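Long-range contacts in metallo-beta-lactamase (Serratia marcescens, PDB 5AXO), which hydrolyses beta-lactam antibiotics, probably including carbapenems, as a zinc-dependent enzyme of subclass B3: residues A[65-70]-A[133-138]; A[96-101]-A[149-154]; A[175-180]-A[250-255]. All coordinates share one frame; numbering follows the deposited sequence.

Contact 1 of 3, residues A[65-70]-A[133-138]; sequences VKYILS and ELVKLG. With NA (sodium ion), chain K.
Y67 and V135 meet in the apolar seam between the two beta-sheets of the metallo-beta-lactamase fold, a CH-pi contact of a valine methyl with a tyrosine ring. V135 CG1 lies over one face of the Y67 ring, 4.2 Å from its centroid and 20° off the normal, displaced toward the CD2-CE2 rim. The methyl reaches the ring because CG1 stands anti to the backbone N of V135 (chi1 176°). The same CG1 is 4.4 Å from L69 CD2, so V135 fits between two residues that lie on the same side of strand 65-69. Farther along, L137 meets the root of K66 rather than its tip: L137 CD2 packs 3.6 Å from K66 CB, and the two side chains cross at about a right angle. The lysine then bends at chi2 and leads away, its NZ hydrogen-bonded to S63 O.

Strand 65-69 lies inside the seven-stranded mixed sheet, between strands 37-40 and 91-95, while strand 134-137 is an outer strand of the five-stranded sheet. Their axes pass 8.7 Å apart and run nearly antiparallel, as opposed layers of the alpha-beta/beta-alpha sandwich. No hydrogen bond joins the two segments; the backbone K136 O lies 3.8 Å from Y67 CE2, set obliquely to the ring. I38 and L93 of the neighbouring strands widen the apolar layer, and V65 and I68 turn their side chains to helix 81-88, which covers the outer face of the sheet. Beyond L69 the chain becomes polar: S70 O binds a sodium ion at 2.8 Å together with T71 O, G153 O and a water, and that water donates a hydrogen bond to S70 OG.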
loop_
_atom_site.group_PDB
_atom_site.type_symbol
_atom_site.label_atom_id
_atom_site.label_comp_id
_atom_site.label_asym_id
_atom_site.label_seq_id
_atom_site.Cartn_x
_atom_site.Cartn_y
_atom_site.Cartn_z
ATOM N N VAL A 65 9.333 -12.630 -8.749
ATOM C CA VAL A 65 8.587 -11.955 -7.679
ATOM C C VAL A 65 8.167 -13.020 -6.676
ATOM O O VAL A 65 7.428 -13.938 -7.036
ATOM C CB VAL A 65 7.365 -11.224 -8.232
ATOM C CG1 VAL A 65 6.559 -10.619 -7.078
ATOM C CG2 VAL A 65 7.779 -10.125 -9.230
ATOM N N LYS A 66 8.733 -12.976 -5.477
ATOM C CA LYS A 66 8.558 -14.036 -4.476
ATOM C C LYS A 66 7.480 -13.772 -3.449
ATOM O O LYS A 66 6.884 -14.725 -2.918
ATOM C CB LYS A 66 9.888 -14.387 -3.796
ATOM C CG LYS A 66 10.978 -14.704 -4.797
ATOM C CD LYS A 66 10.642 -15.759 -5.810
ATOM C CE LYS A 66 11.839 -16.057 -6.697
ATOM N NZ LYS A 66 11.477 -17.042 -7.746
ATOM N N TYR A 67 7.255 -12.488 -3.152
ATOM C CA TYR A 67 6.222 -12.090 -2.194
ATOM C C TYR A 67 5.420 -10.960 -2.823
ATOM O O TYR A 67 5.977 -10.090 -3.490
ATOM C CB TYR A 67 6.795 -11.634 -0.856
ATOM C CG TYR A 67 7.415 -12.715 -0.009
ATOM C CD1 TYR A 67 6.628 -13.681 0.566
ATOM C CD2 TYR A 67 8.767 -12.767 0.202
ATOM C CE1 TYR A 67 7.170 -14.656 1.376
ATOM C CE2 TYR A 67 9.328 -13.797 0.931
ATOM C CZ TYR A 67 8.509 -14.691 1.550
ATOM O OH TYR A 67 9.031 -15.690 2.379
ATOM N N ILE A 68 4.125 -10.952 -2.522
ATOM C CA ILE A 68 3.238 -9.805 -2.763
ATOM C C ILE A 68 2.732 -9.389 -1.415
ATOM O O ILE A 68 2.044 -10.161 -0.747
ATOM C CB ILE A 68 2.074 -10.138 -3.673
ATOM C CG1 ILE A 68 2.611 -10.641 -5.027
ATOM C CG2 ILE A 68 1.147 -8.934 -3.862
ATOM C CD1 ILE A 68 1.591 -11.329 -5.878
ATOM N N LEU A 69 2.965 -8.145 -1.064
ATOM C CA LEU A 69 2.573 -7.578 0.219
ATOM C C LEU A 69 1.313 -6.739 0.011
ATOM O O LEU A 69 1.259 -5.928 -0.928
ATOM C CB LEU A 69 3.690 -6.698 0.785
ATOM C CG LEU A 69 5.076 -7.326 0.836
ATOM C CD1 LEU A 69 6.031 -6.343 1.485
ATOM C CD2 LEU A 69 5.104 -8.686 1.506
ATOM N N SER A 70 0.303 -6.916 0.839
ATOM C CA SER A 70 -0.945 -6.188 0.701
ATOM C C SER A 70 -1.033 -5.111 1.775
ATOM O O SER A 70 -0.838 -5.429 2.966
ATOM C CB SER A 70 -2.113 -7.154 0.903
ATOM O OG SER A 70 -3.363 -6.483 0.915
ATOM N N GLU A 133 6.679 -7.514 12.243
ATOM C CA GLU A 133 7.348 -8.673 11.626
ATOM C C GLU A 133 8.191 -8.305 10.409
ATOM O O GLU A 133 7.790 -7.448 9.600
ATOM C CB GLU A 133 6.324 -9.724 11.274
ATOM C CG GLU A 133 6.863 -10.989 10.644
ATOM C CD GLU A 133 5.808 -12.031 10.423
ATOM O OE1 GLU A 133 4.799 -12.041 11.168
ATOM O OE2 GLU A 133 5.964 -12.821 9.496
ATOM N N LEU A 134 9.361 -8.909 10.281
ATOM C CA LEU A 134 10.208 -8.759 9.094
ATOM C C LEU A 134 9.989 -9.799 8.043
ATOM O O LEU A 134 9.893 -11.002 8.361
ATOM C CB LEU A 134 11.690 -8.856 9.483
ATOM C CG LEU A 134 12.278 -7.616 10.079
ATOM C CD1 LEU A 134 12.317 -6.477 9.067
ATOM C CD2 LEU A 134 11.516 -7.214 11.331
ATOM N N VAL A 135 9.859 -9.357 6.794
ATOM C CA VAL A 135 9.778 -10.204 5.618
ATOM C C VAL A 135 11.113 -10.119 4.902
ATOM O O VAL A 135 11.594 -8.989 4.635
ATOM C CB VAL A 135 8.654 -9.699 4.710
ATOM C CG1 VAL A 135 8.609 -10.510 3.418
ATOM C CG2 VAL A 135 7.333 -9.721 5.463
ATOM N N LYS A 136 11.809 -11.250 4.778
ATOM C CA LYS A 136 13.140 -11.296 4.236
ATOM C C LYS A 136 13.171 -12.074 2.939
ATOM O O LYS A 136 12.545 -13.122 2.800
ATOM C CB LYS A 136 14.109 -11.926 5.229
ATOM C CG LYS A 136 14.303 -11.102 6.494
ATOM C CD LYS A 136 15.141 -11.868 7.518
ATOM C CE LYS A 136 15.857 -10.906 8.455
ATOM N NZ LYS A 136 16.416 -11.596 9.651
ATOM N N LEU A 137 13.922 -11.557 1.982
ATOM C CA LEU A 137 14.183 -12.258 0.737
ATOM C C LEU A 137 15.519 -11.850 0.212
ATOM O O LEU A 137 15.730 -10.697 -0.127
ATOM C CB LEU A 137 13.097 -11.889 -0.270
ATOM C CG LEU A 137 13.242 -12.565 -1.603
ATOM C CD1 LEU A 137 12.986 -14.060 -1.436
ATOM C CD2 LEU A 137 12.298 -11.937 -2.617
ATOM N N GLY A 138 16.503 -12.762 0.275
ATOM C CA GLY A 138 17.878 -12.380 -0.032
ATOM C C GLY A 138 18.248 -11.190 0.801
ATOM O O GLY A 138 18.174 -11.234 2.036
HETATM NA NA NA K . -2.562 -6.223 5.021
HETATM O O HOH W 1 -4.746 -6.667 3.358
#

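Contact 2 of 3, residues A[96-101]-A[149-154]. With NA (sodium ion), chain L; ZN (zinc ion), chain B; NA (sodium ion), chain K; LMP ((2~{S},3~{R},4~{S})-2-[(2~{S},3~{R})-1,3-bis(oxidanyl)-1-oxidanylidene-butan-2-yl]-4-[(3~{S},5~{S})-5-(dimethylcarbamoy l)pyrrolidin-3-yl]sulfanyl-3-methyl-3,4-dihydro-2~{H}-pyrrole-5-carboxylic acid), chain R.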
loop_
_atom_site.group_PDB
_atom_site.type_symbol
_atom_site.label_atom_id
_atom_site.label_comp_id
_atom_site.label_asym_id
_atom_site.label_seq_id
_atom_site.Cartn_x
_atom_site.Cartn_y
_atom_site.Cartn_z
ATOM N N ALA A 96 -3.443 -10.042 9.699
ATOM C CA ALA A 96 -4.266 -11.207 10.027
ATOM C C ALA A 96 -5.722 -11.039 9.652
ATOM O O ALA A 96 -6.354 -11.957 9.166
ATOM C CB ALA A 96 -4.144 -11.519 11.515
ATOM N N ALA A 97 -6.289 -9.903 10.047
ATOM C CA ALA A 97 -7.734 -9.719 9.861
ATOM C C ALA A 97 -8.179 -9.494 8.428
ATOM O O ALA A 97 -9.369 -9.498 8.135
ATOM C CB ALA A 97 -8.227 -8.600 10.741
ATOM N N ASN A 98 -7.226 -9.294 7.512
ATOM C CA ASN A 98 -7.551 -9.125 6.103
ATOM C C ASN A 98 -7.322 -10.395 5.281
ATOM O O ASN A 98 -7.593 -10.399 4.070
ATOM C CB ASN A 98 -6.798 -7.957 5.456
ATOM C CG ASN A 98 -7.361 -6.592 5.826
ATOM O OD1 ASN A 98 -8.318 -6.453 6.617
ATOM N ND2 ASN A 98 -6.683 -5.547 5.379
ATOM N N VAL A 99 -6.683 -11.390 5.902
ATOM C CA VAL A 99 -6.395 -12.613 5.162
ATOM C C VAL A 99 -7.636 -13.236 4.471
ATOM O O VAL A 99 -7.613 -13.571 3.284
ATOM C CB VAL A 99 -5.669 -13.643 6.050
ATOM C CG1 VAL A 99 -5.629 -15.021 5.391
ATOM C CG2 VAL A 99 -4.255 -13.190 6.394
ATOM N N ASP A 100 -8.716 -13.376 5.222
ATOM C CA ASP A 100 -9.898 -13.999 4.682
ATOM C C ASP A 100 -10.542 -13.171 3.555
ATOM O O ASP A 100 -10.959 -13.708 2.552
ATOM C CB ASP A 100 -10.886 -14.258 5.812
ATOM C CG ASP A 100 -11.995 -15.157 5.389
ATOM O OD1 ASP A 100 -11.683 -16.256 4.918
ATOM O OD2 ASP A 100 -13.167 -14.740 5.454
ATOM N N THR A 101 -10.420 -11.840 3.658
ATOM C CA THR A 101 -10.929 -10.979 2.621
ATOM C C THR A 101 -10.114 -11.141 1.347
ATOM O O THR A 101 -10.663 -11.159 0.250
ATOM C CB THR A 101 -10.903 -9.500 3.036
ATOM O OG1 THR A 101 -11.554 -9.347 4.312
ATOM C CG2 THR A 101 -11.558 -8.644 2.005
ATOM N N GLY A 149 -7.860 0.497 10.696
ATOM C CA GLY A 149 -8.832 1.570 10.847
ATOM C C GLY A 149 -9.676 1.693 9.610
ATOM O O GLY A 149 -10.883 1.539 9.651
ATOM N N HIS A 150 -9.006 1.852 8.457
ATOM C CA HIS A 150 -9.665 1.806 7.176
ATOM C C HIS A 150 -10.082 0.332 6.874
ATOM O O HIS A 150 -11.149 0.104 6.294
ATOM C CB HIS A 150 -8.719 2.398 6.097
ATOM C CG HIS A 150 -9.275 2.410 4.699
ATOM N ND1 HIS A 150 -10.101 3.405 4.215
ATOM C CD2 HIS A 150 -9.026 1.601 3.641
ATOM C CE1 HIS A 150 -10.270 3.231 2.921
ATOM N NE2 HIS A 150 -9.758 2.065 2.581
ATOM N N THR A 151 -9.264 -0.618 7.324
ATOM C CA THR A 151 -9.641 -2.026 7.405
ATOM C C THR A 151 -8.970 -2.548 8.683
ATOM O O THR A 151 -7.969 -2.002 9.158
ATOM C CB THR A 151 -9.128 -2.863 6.220
ATOM O OG1 THR A 151 -7.698 -2.920 6.242
ATOM C CG2 THR A 151 -9.687 -2.394 4.900
ATOM N N GLU A 152 -9.449 -3.692 9.178
ATOM C CA GLU A 152 -8.878 -4.212 10.415
ATOM C C GLU A 152 -7.461 -4.738 10.205
ATOM O O GLU A 152 -6.612 -4.645 11.113
ATOM C CB GLU A 152 -9.733 -5.344 10.972
ATOM C CG GLU A 152 -9.381 -5.750 12.387
ATOM C CD GLU A 152 -10.421 -6.682 12.996
ATOM O OE1 GLU A 152 -11.452 -6.942 12.324
ATOM O OE2 GLU A 152 -10.166 -7.160 14.138
ATOM N N GLY A 153 -7.173 -5.287 9.005
ATOM C CA GLY A 153 -5.878 -5.905 8.755
ATOM C C GLY A 153 -4.910 -5.026 7.989
ATOM O O GLY A 153 -3.916 -5.540 7.459
ATOM N N GLY A 154 -5.096 -3.708 8.015
ATOM C CA GLY A 154 -4.237 -2.810 7.201
ATOM C C GLY A 154 -2.804 -2.864 7.671
ATOM O O GLY A 154 -2.556 -2.876 8.891
HETATM NA NA NA L . -10.964 -7.035 5.835
HETATM ZN ZN ZN B . -9.550 0.980 0.800
HETATM NA NA NA K . -2.562 -6.223 5.021
HETATM C C1 LMP R . -11.708 6.177 -1.370
HETATM C C2 LMP R . -10.679 6.342 -0.234
HETATM C C3 LMP R . -9.708 5.225 -0.547
HETATM O O7A LMP R . -10.071 11.317 -3.422
HETATM C C6A LMP R . -9.500 10.401 -3.999
HETATM N N7A LMP R . -9.685 10.145 -5.294
HETATM C C9A LMP R . -8.831 9.257 -6.081
HETATM C C8A LMP R . -10.729 10.781 -6.086
HETATM C C5A LMP R . -8.531 9.525 -3.252
HETATM C C2A LMP R . -9.238 8.304 -2.676
HETATM N N3A LMP R . -7.931 10.254 -2.109
HETATM C C4A LMP R . -7.700 9.280 -1.021
HETATM C C1A LMP R . -8.619 8.088 -1.306
HETATM S S21 LMP R . -9.892 7.970 -0.097
HETATM C C31 LMP R . -8.565 4.962 0.331
HETATM O O31 LMP R . -8.277 5.851 1.170
HETATM O O32 LMP R . -7.831 3.857 0.197
HETATM N N4 LMP R . -10.017 4.508 -1.546
HETATM C C11 LMP R . -13.121 5.965 -0.789
HETATM C C5 LMP R . -11.154 5.037 -2.278
HETATM C C6 LMP R . -12.038 3.840 -2.689
HETATM C C61 LMP R . -12.646 2.969 -1.565
HETATM O O62 LMP R . -11.918 2.911 -0.331
HETATM C C62 LMP R . -12.857 1.516 -2.003
HETATM C C7 LMP R . -13.150 4.380 -3.539
HETATM O O71 LMP R . -14.222 3.803 -3.650
HETATM O O72 LMP R . -12.906 5.441 -4.269
HETATM O O HOH W 1 -4.746 -6.667 3.358
HETATM O O HOH W 2 -9.573 1.683 -0.874
HETATM O O HOH W 3 -11.878 -5.287 3.916
#
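N98 OD1 is gripped by two groups: G153 N donates to it, 2.9 Å from N98 OD1, and a sodium ion lies 2.8 Å from the same oxygen. The G153 N-H arrives from above the N98 carbonyl plane, 65° out of it, with a bent N-H...O angle of 136°. The sodium ion is also held by T101 OG1 and a water, so it ties N98 to the first turn of helix 99-104. On its other branch the amide is held more squarely: N98 ND2 donates to T151 OG1 at 2.9 Å, nearly straight (171°) and within the amide plane. N98 ND2 also donates to a water, 3.0 Å away, that is a ligand of the second sodium ion, which G153 O binds as well. These bonds fix the rotation of the amide and clasp the type I turn from T151 to G154. Beside them A97 CB packs against the aliphatic part of E152, 3.5 Å from its CG. H150 binds zinc through NE2 at 2.1 Å, with H72, H74 and a water completing the ligands. The clasped turn follows directly on H150 and rests T151 on H72, next to the three-histidine zinc site of metallo-beta-lactamases.

Contact 3 of 3, residues A[175-180]-A[250-255]; sequences SLTAVS and RKRLET. With NA (sodium ion), chain G; LMP ((2~{S},3~{R},4~{S})-2-[(2~{S},3~{R})-1,3-bis(oxidanyl)-1-oxidanylidene-butan-2-yl]-4-[(3~{S},5~{S})-5-(dimethylcarbamoy l)pyrrolidin-3-yl]sulfanyl-3-methyl-3,4-dihydro-2~{H}-pyrrole-5-carboxylic acid), chain R; SO4 (sulfate ion), chain N.
A178 and L253 make the compact inner part of this contact, where the loop after strand 166-173 lies on helix 241-260. A178 points its CB at the helix and meets L253 CD1 at 4.0 Å; F200 and L196 of helix 190-205 close in on the same apolar patch, and the backbones come nearest at this pair. The outer side is polar and looser. R252 runs out from the helix with its chain extended from CG to NE, CG anti to the backbone N (chi1 -177°), and thereby carries its guanidinium along the loop to the bound ligand. On the way NE makes a weak, bent hydrogen bond to A178 O at 3.4 Å. T177 CB lies over one face of the guanidinium, 3.8 Å from R252 NH2; V179 covers that face too, but its modelled approach is too short to trust. At the guanidinium edge, in its plane, R252 NH2 donates to a sulfate oxygen, O2, at 2.8 Å. This ion probably comes from the crystallisation liquor.

T177 faces the ligand instead: T177 OG1 donates to carboxylate oxygen O31 of the ring-opened carbapenem at 2.7 Å, while T177 O accepts a hydrogen bond from the zinc ligand H150. S175 OG, in one of two modelled conformers, donates to O32 of the same carboxylate. Hydroxyl donors thus receive the carboxylate, and the nearby arginine, already holding one anion, probably makes this rim of the pocket favourable to negatively charged groups.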
loop_
_atom_site.group_PDB
_atom_site.type_symbol
_atom_site.label_atom_id
_atom_site.label_comp_id
_atom_site.label_asym_id
_atom_site.label_seq_id
_atom_site.Cartn_x
_atom_site.Cartn_y
_atom_site.Cartn_z
ATOM N N SER A 175 -3.697 3.268 3.496
ATOM C CA SER A 175 -4.731 4.286 3.695
ATOM C C SER A 175 -5.153 4.373 5.155
ATOM O O SER A 175 -5.410 3.356 5.784
ATOM C CB SER A 175 -5.937 3.944 2.834
ATOM O OG SER A 175 -5.577 3.860 1.451
ATOM N N LEU A 176 -5.315 5.590 5.632
ATOM C CA LEU A 176 -5.712 5.890 7.008
ATOM C C LEU A 176 -7.062 6.613 7.035
ATOM O O LEU A 176 -7.315 7.400 7.944
ATOM C CB LEU A 176 -4.637 6.754 7.658
ATOM C CG LEU A 176 -3.222 6.193 7.662
ATOM C CD1 LEU A 176 -2.279 7.133 8.354
ATOM C CD2 LEU A 176 -3.146 4.799 8.248
ATOM N N THR A 177 -7.884 6.424 6.005
ATOM C CA THR A 177 -9.054 7.252 5.803
ATOM C C THR A 177 -10.334 6.671 6.361
ATOM O O THR A 177 -10.702 5.522 6.123
ATOM C CB THR A 177 -9.244 7.468 4.299
ATOM O OG1 THR A 177 -9.324 6.197 3.660
ATOM C CG2 THR A 177 -8.104 8.275 3.753
ATOM N N ALA A 178 -11.031 7.528 7.093
ATOM C CA ALA A 178 -12.364 7.227 7.608
ATOM C C ALA A 178 -13.436 7.486 6.563
ATOM O O ALA A 178 -13.807 8.630 6.316
ATOM C CB ALA A 178 -12.629 8.075 8.846
ATOM N N VAL A 179 -13.780 6.444 5.840
ATOM C CA VAL A 179 -14.863 6.497 4.856
ATOM C C VAL A 179 -15.847 5.403 5.125
ATOM O O VAL A 179 -15.494 4.358 5.594
ATOM C CB VAL A 179 -14.326 6.373 3.438
ATOM C CG1 VAL A 179 -13.511 7.585 3.111
ATOM C CG2 VAL A 179 -13.466 5.185 3.258
ATOM N N SER A 180 -17.106 5.633 4.792
ATOM C CA SER A 180 -18.103 4.615 5.088
ATOM C C SER A 180 -19.264 4.589 4.145
ATOM O O SER A 180 -19.502 5.526 3.397
ATOM C CB SER A 180 -18.613 4.836 6.496
ATOM O OG SER A 180 -19.579 5.875 6.542
ATOM N N ARG A 250 -6.079 12.056 10.551
ATOM C CA ARG A 250 -6.665 12.613 11.746
ATOM C C ARG A 250 -7.708 13.646 11.402
ATOM O O ARG A 250 -8.796 13.660 11.971
ATOM C CB ARG A 250 -5.596 13.168 12.670
ATOM C CG ARG A 250 -6.106 13.574 14.037
ATOM C CD ARG A 250 -4.982 13.988 14.948
ATOM N NE ARG A 250 -4.212 12.838 15.418
ATOM C CZ ARG A 250 -2.919 12.609 15.204
ATOM N NH1 ARG A 250 -2.201 13.392 14.409
ATOM N NH2 ARG A 250 -2.342 11.554 15.772
ATOM N N LYS A 251 -7.349 14.583 10.511
ATOM C CA LYS A 251 -8.318 15.613 10.124
ATOM C C LYS A 251 -9.618 15.026 9.539
ATOM O O LYS A 251 -10.730 15.486 9.811
ATOM C CB LYS A 251 -7.665 16.643 9.189
ATOM C CG LYS A 251 -8.688 17.605 8.551
ATOM C CD LYS A 251 -8.040 18.736 7.748
ATOM C CE LYS A 251 -7.066 19.584 8.548
ATOM N NZ LYS A 251 -7.652 20.130 9.793
ATOM N N ARG A 252 -9.470 14.052 8.657
ATOM C CA ARG A 252 -10.643 13.434 8.055
ATOM C C ARG A 252 -11.554 12.759 9.114
ATOM O O ARG A 252 -12.770 12.915 9.088
ATOM C CB ARG A 252 -10.240 12.422 6.982
ATOM C CG ARG A 252 -11.417 11.796 6.254
ATOM C CD ARG A 252 -10.945 11.010 5.055
ATOM N NE ARG A 252 -12.076 10.612 4.229
ATOM C CZ ARG A 252 -11.989 10.334 2.931
ATOM N NH1 ARG A 252 -13.075 9.956 2.280
ATOM N NH2 ARG A 252 -10.830 10.367 2.328
ATOM N N LEU A 253 -10.948 12.072 10.061
ATOM C CA LEU A 253 -11.719 11.466 11.151
ATOM C C LEU A 253 -12.369 12.517 12.074
ATOM O O LEU A 253 -13.570 12.389 12.378
ATOM C CB LEU A 253 -10.841 10.523 11.942
ATOM C CG LEU A 253 -11.568 9.926 13.153
ATOM C CD1 LEU A 253 -12.742 9.041 12.758
ATOM C CD2 LEU A 253 -10.571 9.138 13.991
ATOM N N GLU A 254 -11.643 13.561 12.437
ATOM C CA GLU A 254 -12.230 14.574 13.296
ATOM C C GLU A 254 -13.347 15.309 12.581
ATOM O O GLU A 254 -14.383 15.603 13.156
ATOM C CB GLU A 254 -11.159 15.542 13.768
ATOM C CG GLU A 254 -10.201 14.893 14.759
ATOM C CD GLU A 254 -10.911 14.230 15.956
ATOM O OE1 GLU A 254 -11.899 14.769 16.482
ATOM O OE2 GLU A 254 -10.462 13.183 16.468
ATOM N N THR A 255 -13.176 15.590 11.303
ATOM C CA THR A 255 -14.257 16.243 10.531
ATOM C C THR A 255 -15.465 15.327 10.574
ATOM O O THR A 255 -16.627 15.779 10.681
ATOM C CB THR A 255 -13.809 16.519 9.078
ATOM O OG1 THR A 255 -12.778 17.533 9.077
ATOM C CG2 THR A 255 -14.945 17.039 8.265
HETATM NA NA NA G . -13.041 3.404 6.177
HETATM C C1 LMP R . -11.708 6.177 -1.370
HETATM C C2 LMP R . -10.679 6.342 -0.234
HETATM C C3 LMP R . -9.708 5.225 -0.547
HETATM O O7A LMP R . -10.071 11.317 -3.422
HETATM C C6A LMP R . -9.500 10.401 -3.999
HETATM N N7A LMP R . -9.685 10.145 -5.294
HETATM C C9A LMP R . -8.831 9.257 -6.081
HETATM C C8A LMP R . -10.729 10.781 -6.086
HETATM C C5A LMP R . -8.531 9.525 -3.252
HETATM C C2A LMP R . -9.238 8.304 -2.676
HETATM N N3A LMP R . -7.931 10.254 -2.109
HETATM C C4A LMP R . -7.700 9.280 -1.021
HETATM C C1A LMP R . -8.619 8.088 -1.306
HETATM S S21 LMP R . -9.892 7.970 -0.097
HETATM C C31 LMP R . -8.565 4.962 0.331
HETATM O O31 LMP R . -8.277 5.851 1.170
HETATM O O32 LMP R . -7.831 3.857 0.197
HETATM N N4 LMP R . -10.017 4.508 -1.546
HETATM C C11 LMP R . -13.121 5.965 -0.789
HETATM C C5 LMP R . -11.154 5.037 -2.278
HETATM C C6 LMP R . -12.038 3.840 -2.689
HETATM C C61 LMP R . -12.646 2.969 -1.565
HETATM O O62 LMP R . -11.918 2.911 -0.331
HETATM C C62 LMP R . -12.857 1.516 -2.003
HETATM C C7 LMP R . -13.150 4.380 -3.539
HETATM O O71 LMP R . -14.222 3.803 -3.650
HETATM O O72 LMP R . -12.906 5.441 -4.269
HETATM S S SO4 N . -8.361 12.956 2.545
HETATM O O1 SO4 N . -8.868 13.712 3.672
HETATM O O2 SO4 N . -8.285 11.501 2.859
HETATM O O3 SO4 N . -9.349 13.221 1.486
HETATM O O4 SO4 N . -7.001 13.446 2.242
HETATM O O HOH W 4 -12.303 3.775 8.692
HETATM O O HOH W 5 -13.141 0.992 4.686
#

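Contacts 1 and 2 interlock along the chain, their segments alternating, with centres 18 Å apart; contact 3 follows both. Strands 65-69 and 134-137 bring the two sheets together in contact 1, and the chain that continues past strand 65-69 shares a sodium ion and a water with the 149-154 turn of contact 2. Contacts 2 and 3, centred 17 Å apart, touch through H150 and the 175-180 loop, and both reach the bound carbapenem product. Contacts 1 and 3 lie 29 Å apart, on opposite sides of the chain's centre. The three thus run from the sheet interface, past the zinc site, to the C-terminal helix 241-260 at the pocket's rim.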